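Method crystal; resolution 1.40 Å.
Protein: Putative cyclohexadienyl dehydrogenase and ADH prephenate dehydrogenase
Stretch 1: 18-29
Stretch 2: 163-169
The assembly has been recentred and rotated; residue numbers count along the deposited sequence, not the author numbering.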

# COMPACT_ATOMS: atom_id res chain seq x y z
N SER A 18 -21.27 -9.13 -2.19
CA SER A 18 -20.90 -9.23 -0.79
C SER A 18 -22.13 -8.96 0.08
O SER A 18 -22.40 -9.65 1.09
CB SER A 18 -19.71 -8.31 -0.46
OG SER A 18 -18.55 -8.78 -1.13
N ILE A 19 -22.91 -7.96 -0.33
CA ILE A 19 -24.19 -7.66 0.37
C ILE A 19 -25.13 -8.87 0.24
O ILE A 19 -25.71 -9.31 1.22
CB ILE A 19 -24.82 -6.38 -0.19
CG1 ILE A 19 -23.93 -5.17 0.15
CG2 ILE A 19 -26.22 -6.23 0.31
CD1 ILE A 19 -24.37 -3.89 -0.49
N ALA A 20 -25.23 -9.43 -0.95
CA ALA A 20 -26.07 -10.61 -1.12
C ALA A 20 -25.69 -11.77 -0.18
O ALA A 20 -26.55 -12.37 0.45
CB ALA A 20 -26.06 -11.09 -2.56
N ARG A 21 -24.39 -12.03 -0.05
CA ARG A 21 -23.93 -13.12 0.78
C ARG A 21 -24.22 -12.83 2.25
O ARG A 21 -24.62 -13.75 2.99
CB ARG A 21 -22.44 -13.39 0.54
CG ARG A 21 -22.14 -14.08 -0.79
CD ARG A 21 -20.66 -14.23 -0.99
NE ARG A 21 -20.25 -14.92 -2.23
CZ ARG A 21 -19.98 -14.33 -3.39
NH1 ARG A 21 -20.24 -13.05 -3.57
NH2 ARG A 21 -19.48 -15.02 -4.41
N ASP A 22 -24.05 -11.59 2.68
CA ASP A 22 -24.36 -11.23 4.06
C ASP A 22 -25.86 -11.33 4.38
O ASP A 22 -26.25 -11.77 5.48
CB ASP A 22 -23.89 -9.82 4.39
CG ASP A 22 -22.43 -9.72 4.56
OD1 ASP A 22 -21.76 -10.74 4.90
OD2 ASP A 22 -21.94 -8.55 4.40
N ILE A 23 -26.70 -10.89 3.44
CA ILE A 23 -28.14 -11.01 3.61
C ILE A 23 -28.50 -12.47 3.80
O ILE A 23 -29.30 -12.79 4.69
CB ILE A 23 -28.92 -10.40 2.41
CG1 ILE A 23 -28.78 -8.88 2.35
CG2 ILE A 23 -30.38 -10.81 2.45
CD1 ILE A 23 -29.19 -8.32 0.98
N ARG A 24 -27.95 -13.35 2.98
CA ARG A 24 -28.23 -14.79 3.11
C ARG A 24 -27.74 -15.36 4.46
O ARG A 24 -28.47 -16.07 5.12
CB ARG A 24 -27.65 -15.57 1.93
CG ARG A 24 -27.80 -17.10 1.94
CD ARG A 24 -28.97 -17.51 1.18
NE ARG A 24 -28.98 -17.21 -0.25
CZ ARG A 24 -30.10 -17.07 -0.93
NH1 ARG A 24 -31.28 -17.10 -0.31
NH2 ARG A 24 -30.06 -16.87 -2.21
N GLU A 25 -26.54 -15.00 4.86
CA GLU A 25 -25.95 -15.49 6.12
C GLU A 25 -26.68 -15.01 7.38
O GLU A 25 -26.80 -15.75 8.34
CB GLU A 25 -24.46 -15.17 6.17
CG GLU A 25 -23.80 -15.62 7.46
N LYS A 26 -27.19 -13.80 7.35
CA LYS A 26 -27.91 -13.20 8.47
C LYS A 26 -29.42 -13.31 8.36
O LYS A 26 -30.11 -12.83 9.25
CB LYS A 26 -27.49 -11.76 8.60
CG LYS A 26 -26.00 -11.55 8.92
CD LYS A 26 -25.75 -11.74 10.39
N GLN A 27 -29.93 -13.93 7.29
CA GLN A 27 -31.36 -14.09 7.05
C GLN A 27 -32.13 -12.80 7.10
O GLN A 27 -33.18 -12.73 7.70
CB GLN A 27 -31.98 -15.16 7.97
CG GLN A 27 -31.76 -16.56 7.40
CD GLN A 27 -30.73 -17.34 8.14
OE1 GLN A 27 -30.92 -17.65 9.30
NE2 GLN A 27 -29.66 -17.74 7.46
N LEU A 28 -31.61 -11.77 6.43
CA LEU A 28 -32.17 -10.46 6.55
C LEU A 28 -33.32 -10.16 5.60
O LEU A 28 -33.99 -9.19 5.79
CB LEU A 28 -31.09 -9.39 6.35
CG LEU A 28 -29.95 -9.54 7.31
CD1 LEU A 28 -28.91 -8.46 7.03
CD2 LEU A 28 -30.39 -9.56 8.78
N ALA A 29 -33.51 -10.99 4.59
CA ALA A 29 -34.57 -10.77 3.59
C ALA A 29 -35.50 -11.95 3.47
O ALA A 29 -35.08 -13.10 3.53
CB ALA A 29 -33.99 -10.44 2.22
N LEU A 163 -29.75 0.34 10.67
CA LEU A 163 -29.82 -0.96 11.31
C LEU A 163 -29.28 -2.03 10.34
O LEU A 163 -28.59 -2.95 10.75
CB LEU A 163 -31.24 -1.28 11.75
CG LEU A 163 -31.49 -2.71 12.20
CD1 LEU A 163 -30.64 -3.09 13.40
CD2 LEU A 163 -32.95 -2.94 12.53
N PHE A 164 -29.61 -1.91 9.06
CA PHE A 164 -29.17 -2.87 8.06
C PHE A 164 -27.62 -2.97 8.00
O PHE A 164 -27.02 -4.05 8.16
CB PHE A 164 -29.74 -2.48 6.72
CG PHE A 164 -29.32 -3.40 5.56
CD1 PHE A 164 -29.91 -4.65 5.41
CD2 PHE A 164 -28.33 -3.03 4.71
CE1 PHE A 164 -29.58 -5.50 4.35
CE2 PHE A 164 -27.95 -3.89 3.66
CZ PHE A 164 -28.58 -5.11 3.48
N TRP A 165 -26.99 -1.81 7.93
CA TRP A 165 -25.52 -1.77 7.88
C TRP A 165 -24.87 -2.22 9.16
O TRP A 165 -23.82 -2.90 9.15
CB TRP A 165 -25.00 -0.43 7.42
CG TRP A 165 -25.12 -0.24 5.94
CD1 TRP A 165 -25.96 0.57 5.28
CD2 TRP A 165 -24.38 -0.96 4.93
NE1 TRP A 165 -25.81 0.39 3.89
CE2 TRP A 165 -24.80 -0.52 3.68
CE3 TRP A 165 -23.33 -1.90 4.98
CZ2 TRP A 165 -24.28 -1.05 2.47
CZ3 TRP A 165 -22.81 -2.38 3.80
CH2 TRP A 165 -23.27 -1.96 2.58
N GLU A 166 -25.48 -1.87 10.30
CA GLU A 166 -25.00 -2.37 11.57
C GLU A 166 -25.07 -3.89 11.64
O GLU A 166 -24.16 -4.54 12.18
CB GLU A 166 -25.72 -1.68 12.75
CG GLU A 166 -25.31 -0.23 12.94
CD GLU A 166 -26.10 0.51 14.01
OE1 GLU A 166 -27.14 -0.03 14.49
OE2 GLU A 166 -25.71 1.67 14.35
N THR A 167 -26.10 -4.46 11.07
CA THR A 167 -26.29 -5.92 11.07
C THR A 167 -25.26 -6.60 10.20
O THR A 167 -24.83 -7.72 10.50
CB THR A 167 -27.72 -6.28 10.70
OG1 THR A 167 -28.62 -5.55 11.55
CG2 THR A 167 -27.92 -7.78 10.84
N LEU A 168 -24.83 -5.90 9.15
CA LEU A 168 -23.72 -6.39 8.31
C LEU A 168 -22.35 -6.22 8.98
O LEU A 168 -21.34 -6.69 8.43
CB LEU A 168 -23.79 -5.72 6.94
CG LEU A 168 -24.54 -6.40 5.82
CD1 LEU A 168 -25.90 -6.91 6.21
CD2 LEU A 168 -24.64 -5.56 4.55
N GLY A 169 -22.32 -5.61 10.18
CA GLY A 169 -21.12 -5.49 10.99
C GLY A 169 -20.42 -4.15 10.97
O GLY A 169 -19.32 -4.03 11.52
O HOH W 1 -20.08 -8.02 6.28

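Two helices that cross nearly at right angles pack here through apolar side chains, with no direct hydrogen bond between the modelled atoms of the two stretches and a single water joining them beside Asp22. The axes of the two helices are inclined at 84° and approach no closer than 11.4 Å, so the gap is filled by side chains rather than by backbone; the contact buries 393 Å² in all. Ile19, Asp22 and Ile23 are spaced three and four residues apart and so share one side of the first helix, and Lys26 and Leu28 extend the surface further along the chain.

Phe164 reaches into this surface with its ring. Ile23 CG1 lies 3.9 Å from Phe164 CZ and Ile19 CG2 lies 4.1 Å from the same atom, both at the ring edge, near its plane. Leu28 CD1 approaches Phe164 CE1 obliquely at 4.0 Å. The same methyl is 3.5 Å from Leu168 CD1, a tight apolar contact, and Leu28 CD2 sits 3.7 Å from Thr167 CG2. The CA-to-CB bond of Trp165 points away from the first stretch, yet its indole comes back far enough for Trp165 CH2 to lie 3.8 Å from Ile19 CD1.

Leu168, with the largest area covered by the other stretch, follows the helical residues and also faces Asp22. Their CA atoms are 6.5 Å apart, and Asp22 OD2 stands 3.7 Å from Leu168 CG, a van der Waals contact; the polar partner of Asp22 OD2 is water 1, at 2.7 Å. The same water lies 2.8 Å from Leu168 O, spanning a side chain of one stretch and the backbone of the other. Asp22 OD1 is hydrogen-bonded elsewhere in the structure.

Both chain turns beside the contact are Schellman motifs. Leu28 N donates to Ile23 O at 3.1 Å, and Gln27 N makes a weak bond to Arg24 O at 3.4 Å; Gln27 has positive phi, and the turn carries the chain on to Leu28, whose CA-to-CB bond points toward the second stretch. In the other motif Gly169, with positive phi, donates from its N to Glu166 O at 2.9 Å; just before it, Leu168 N closes a regular helical bond to Phe164 O at 3.0 Å. At the backbone angles of Gly169, a CB would jam against Leu168 O, so glycine suits this position. Thr167 OG1 donates to Leu163 O at 2.7 Å, returning its hydroxyl to its own helix while its methyl meets Leu28.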